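Glutathione S-transferase (Lodderomyces elongisporus, PDB 4IVF) probably transfers glutathione to electrophilic substrates, as a dimeric member of the glutathione S-transferase superfamily that binds two glutathione molecules per subunit. Local coordinates at residues K91-F95 with S96-G100; V153-D156 with I157-R160. All coordinates share one frame; numbering follows the deposited sequence.

Overall arrangement
Both contacts are local and follow one another along the chain: 91-100 lies in the loop between helix 78-89 and helix 102-131, and 153-160 lies toward the C-terminal end of helix 137-159. Their centres are 22 Å apart and their nearest atoms about 11 Å, and each centre lies 18 to 19 Å from that of the chain. Contact 1 is in a surface loop away from the glutathione sites. Contact 2 is nearer to them: the side chain of Val153 is about 10 Å from a bound glutathione. It also reaches the second subunit: Arg160 of this chain bonds the carbonyl O of Val50 of that subunit and packs on its Pro54.

Contact 1 of 2, residues K91-F95 with S96-G100; sequences KEHKF and SYPAG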
loop_
_atom_site.group_PDB
_atom_site.type_symbol
_atom_site.label_atom_id
_atom_site.label_comp_id
_atom_site.label_asym_id
_atom_site.label_seq_id
_atom_site.Cartn_x
_atom_site.Cartn_y
_atom_site.Cartn_z
ATOM N N LYS F 91 21.929 -3.694 -3.870
ATOM C CA LYS F 91 22.311 -3.328 -5.225
ATOM C C LYS F 91 22.811 -4.551 -5.997
ATOM O O LYS F 91 22.907 -4.527 -7.221
ATOM C CB LYS F 91 23.353 -2.212 -5.196
ATOM C CG LYS F 91 22.841 -0.913 -4.569
ATOM C CD LYS F 91 23.837 0.223 -4.740
ATOM C CE LYS F 91 23.288 1.537 -4.207
ATOM N NZ LYS F 91 21.904 1.784 -4.675
ATOM N N GLU F 92 23.107 -5.620 -5.263
ATOM C CA GLU F 92 23.525 -6.888 -5.843
ATOM C C GLU F 92 22.324 -7.710 -6.319
ATOM O O GLU F 92 22.488 -8.750 -6.954
ATOM C CB GLU F 92 24.338 -7.697 -4.829
ATOM C CG GLU F 92 25.547 -6.969 -4.251
ATOM C CD GLU F 92 26.798 -7.118 -5.103
ATOM O OE1 GLU F 92 26.774 -7.901 -6.079
ATOM O OE2 GLU F 92 27.813 -6.452 -4.792
ATOM N N HIS F 93 21.119 -7.246 -6.000
ATOM C CA HIS F 93 19.899 -7.866 -6.520
ATOM C C HIS F 93 19.721 -9.317 -6.080
ATOM O O HIS F 93 19.238 -10.153 -6.846
ATOM C CB HIS F 93 19.843 -7.741 -8.049
ATOM C CG HIS F 93 19.787 -6.324 -8.517
ATOM N ND1 HIS F 93 20.711 -5.788 -9.384
ATOM C CD2 HIS F 93 18.936 -5.317 -8.206
ATOM C CE1 HIS F 93 20.422 -4.517 -9.602
ATOM N NE2 HIS F 93 19.349 -4.207 -8.900
ATOM N N LYS F 94 20.116 -9.606 -4.842
ATOM C CA LYS F 94 19.932 -10.929 -4.259
ATOM C C LYS F 94 18.484 -11.142 -3.818
ATOM O O LYS F 94 18.027 -12.273 -3.664
ATOM C CB LYS F 94 20.874 -11.122 -3.067
ATOM C CG LYS F 94 22.333 -11.325 -3.451
ATOM C CD LYS F 94 23.170 -11.732 -2.240
ATOM C CE LYS F 94 24.616 -12.043 -2.620
ATOM N NZ LYS F 94 25.366 -10.823 -3.033
ATOM N N PHE F 95 17.766 -10.047 -3.622
ATOM C CA PHE F 95 16.400 -10.100 -3.128
ATOM C C PHE F 95 15.565 -9.031 -3.804
ATOM O O PHE F 95 14.612 -8.519 -3.220
ATOM C CB PHE F 95 16.368 -9.884 -1.606
ATOM C CG PHE F 95 17.180 -10.884 -0.837
ATOM C CD1 PHE F 95 16.666 -12.137 -0.551
ATOM C CD2 PHE F 95 18.456 -10.573 -0.404
ATOM C CE1 PHE F 95 17.414 -13.063 0.157
ATOM C CE2 PHE F 95 19.213 -11.497 0.299
ATOM C CZ PHE F 95 18.694 -12.740 0.581
ATOM N N SER F 96 15.946 -8.677 -5.024
ATOM C CA SER F 96 15.272 -7.618 -5.771
ATOM C C SER F 96 15.711 -7.682 -7.211
ATOM O O SER F 96 16.690 -8.347 -7.545
ATOM C CB SER F 96 15.595 -6.228 -5.192
ATOM O OG SER F 96 16.989 -5.955 -5.239
ATOM N N TYR F 97 14.983 -6.985 -8.069
ATOM C CA TYR F 97 15.287 -6.973 -9.490
ATOM C C TYR F 97 15.775 -5.596 -9.898
ATOM O O TYR F 97 15.472 -4.616 -9.230
ATOM C CB TYR F 97 14.041 -7.356 -10.278
ATOM C CG TYR F 97 13.704 -8.813 -10.129
ATOM C CD1 TYR F 97 14.278 -9.761 -10.968
ATOM C CD2 TYR F 97 12.829 -9.252 -9.135
ATOM C CE1 TYR F 97 13.993 -11.087 -10.838
ATOM C CE2 TYR F 97 12.537 -10.586 -8.995
ATOM C CZ TYR F 97 13.120 -11.505 -9.859
ATOM O OH TYR F 97 12.846 -12.851 -9.740
ATOM N N PRO F 98 16.545 -5.516 -10.993
ATOM C CA PRO F 98 17.032 -4.212 -11.450
ATOM C C PRO F 98 15.881 -3.256 -11.723
ATOM O O PRO F 98 14.854 -3.667 -12.276
ATOM C CB PRO F 98 17.752 -4.549 -12.760
ATOM C CG PRO F 98 18.230 -5.952 -12.558
ATOM C CD PRO F 98 17.132 -6.626 -11.763
ATOM N N ALA F 99 16.064 -1.998 -11.334
ATOM C CA ALA F 99 15.054 -0.963 -11.522
ATOM C C ALA F 99 14.689 -0.828 -12.999
ATOM O O ALA F 99 15.557 -0.889 -13.861
ATOM C CB ALA F 99 15.559 0.367 -10.970
ATOM N N GLY F 100 13.400 -0.662 -13.283
ATOM C CA GLY F 100 12.936 -0.537 -14.654
ATOM C C GLY F 100 12.491 -1.818 -15.354
ATOM O O GLY F 100 11.865 -1.758 -16.416
HETATM O O HOH W 1 18.825 -1.347 -9.686
#
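With chi1 at -63°, CG of His93 stands anti to its own carbonyl carbon and swings the imidazole over Pro98, while Ser96, at chi1 60°, has OG between its backbone N and carbonyl carbon. That oxygen lies at the edge of the imidazole, near its plane and 3.6 Å from His93 CD2, and is held there by a hydrogen bond to Asp90 OD2. The imidazole and pyrrolidine form a CH-pi contact: Pro98 CG sits 4.0 Å from the centroid of the His93 ring, only 14° off the normal and therefore over the face. His93 NE2 comes 3.4 Å from Pro98 CA, so the backbone of the proline shares in the packing. On the opposite face the carbonyl O of Lys91 lies toward the rim, and the ring is thus flanked above and below by its own loop. His93 itself has positive backbone angles, which turn the chain sharply after helix 78-89. In the glutathione transferase fold this is the linker that carries the chain from the thioredoxin-like domain to the all-helical one. No direct hydrogen bond joins 91-95 to 96-100. Instead, Asp90 gathers the turn from just outside, its OD1 bonding Lys94 N and its OD2 also Phe95 N. A water in the plane of the imidazole bridges the far end, 3.0 Å from His93 NE2 and accepting from Ala99 N at 3.3 Å. The CB of Tyr97 leaves the backbone away from 91-95, and its hydroxyl bonds the carbonyl O of Val170.

Contact 2 of 2, residues V153-D156 with I157-R160; sequences VFED and ILSR
Asp156 and Arg160, one helical turn apart, meet through a two-armed salt bridge. Arg160 NH2 reaches OD2 of Asp156 at 2.9 Å on its syn side, 33° out of the carboxylate plane; the second arm, from Arg160 NE to Asp156 OD1, is almost straight but weak at 3.3 Å. The two planes stand 70° apart. Asp156 can reach its partner because CG lies anti to the backbone N (chi1 -170°).

Ile157 is buried against Tyr110 of helix 102-131 and Pro54 of the second subunit. Its CD1 touches two side chains of the preceding turn, 4.1 Å from Val153 CG1 and 4.1 Å from Phe154 CD1. Phe154 runs alongside and extends this apolar surface to Phe113 of helix 102-131. Successive i to i+4 bonds hold the turns in step, the first from Ile157 N to Val153 O at 2.8 Å; the one from Arg160 N to Asp156 O is weak.

Arg160 NH2 also bonds the carbonyl O of Val50 of the second subunit. The carboxylate of Asp156 offsets the charge of the guanidinium at this interface, and the two partners together probably fix its rotation.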
loop_
_atom_site.group_PDB
_atom_site.type_symbol
_atom_site.label_atom_id
_atom_site.label_comp_id
_atom_site.label_asym_id
_atom_site.label_seq_id
_atom_site.Cartn_x
_atom_site.Cartn_y
_atom_site.Cartn_z
ATOM N N VAL F 153 -5.684 -15.474 -3.688
ATOM C CA VAL F 153 -5.078 -14.741 -4.792
ATOM C C VAL F 153 -3.570 -14.963 -4.787
ATOM O O VAL F 153 -2.972 -15.275 -5.821
ATOM C CB VAL F 153 -5.375 -13.228 -4.706
ATOM C CG1 VAL F 153 -4.627 -12.471 -5.804
ATOM C CG2 VAL F 153 -6.871 -12.971 -4.786
ATOM N N PHE F 154 -2.957 -14.812 -3.616
ATOM C CA PHE F 154 -1.537 -15.126 -3.468
ATOM C C PHE F 154 -1.199 -16.581 -3.857
ATOM O O PHE F 154 -0.092 -16.860 -4.322
ATOM C CB PHE F 154 -1.055 -14.834 -2.049
ATOM C CG PHE F 154 -0.755 -13.376 -1.784
ATOM C CD1 PHE F 154 0.308 -12.737 -2.430
ATOM C CD2 PHE F 154 -1.505 -12.653 -0.854
ATOM C CE1 PHE F 154 0.602 -11.383 -2.168
ATOM C CE2 PHE F 154 -1.225 -11.304 -0.580
ATOM C CZ PHE F 154 -0.172 -10.665 -1.234
ATOM N N GLU F 155 -2.146 -17.501 -3.652
ATOM C CA GLU F 155 -1.968 -18.889 -4.071
ATOM C C GLU F 155 -1.969 -18.962 -5.595
ATOM O O GLU F 155 -1.152 -19.662 -6.189
ATOM C CB GLU F 155 -3.070 -19.771 -3.485
ATOM C CG GLU F 155 -2.979 -21.240 -3.816
ATOM C CD GLU F 155 -1.797 -21.934 -3.156
ATOM O OE1 GLU F 155 -1.047 -21.273 -2.408
ATOM O OE2 GLU F 155 -1.619 -23.150 -3.386
ATOM N N ASP F 156 -2.895 -18.238 -6.222
ATOM C CA ASP F 156 -2.925 -18.144 -7.667
ATOM C C ASP F 156 -1.620 -17.540 -8.219
ATOM O O ASP F 156 -1.066 -18.041 -9.199
ATOM C CB ASP F 156 -4.130 -17.329 -8.137
ATOM C CG ASP F 156 -4.324 -17.405 -9.639
ATOM O OD1 ASP F 156 -3.707 -18.295 -10.254
ATOM O OD2 ASP F 156 -5.084 -16.592 -10.205
ATOM N N ILE F 157 -1.139 -16.474 -7.584
ATOM C CA ILE F 157 0.101 -15.816 -7.992
ATOM C C ILE F 157 1.269 -16.806 -7.988
ATOM O O ILE F 157 2.012 -16.921 -8.983
ATOM C CB ILE F 157 0.401 -14.577 -7.101
ATOM C CG1 ILE F 157 -0.644 -13.500 -7.356
ATOM C CG2 ILE F 157 1.774 -14.010 -7.397
ATOM C CD1 ILE F 157 -0.537 -12.324 -6.456
ATOM N N LEU F 158 1.396 -17.552 -6.891
ATOM C CA LEU F 158 2.422 -18.581 -6.794
ATOM C C LEU F 158 2.293 -19.639 -7.880
ATOM O O LEU F 158 3.302 -20.130 -8.388
ATOM C CB LEU F 158 2.390 -19.252 -5.423
ATOM C CG LEU F 158 2.932 -18.434 -4.256
ATOM C CD1 LEU F 158 2.718 -19.192 -2.976
ATOM C CD2 LEU F 158 4.405 -18.141 -4.461
ATOM N N SER F 159 1.056 -19.977 -8.240
ATOM C CA SER F 159 0.788 -21.006 -9.246
ATOM C C SER F 159 1.235 -20.572 -10.641
ATOM O O SER F 159 1.519 -21.408 -11.502
ATOM C CB SER F 159 -0.698 -21.379 -9.271
ATOM O OG SER F 159 -1.446 -20.394 -9.953
ATOM N N ARG F 160 1.298 -19.265 -10.855
ATOM C CA ARG F 160 1.726 -18.725 -12.129
ATOM C C ARG F 160 3.249 -18.680 -12.263
ATOM O O ARG F 160 3.771 -18.350 -13.322
ATOM C CB ARG F 160 1.120 -17.338 -12.342
ATOM C CG ARG F 160 -0.387 -17.363 -12.410
ATOM C CD ARG F 160 -0.966 -15.970 -12.487
ATOM N NE ARG F 160 -2.415 -16.000 -12.317
ATOM C CZ ARG F 160 -3.256 -15.148 -12.894
ATOM N NH1 ARG F 160 -2.790 -14.196 -13.695
ATOM N NH2 ARG F 160 -4.562 -15.253 -12.675
#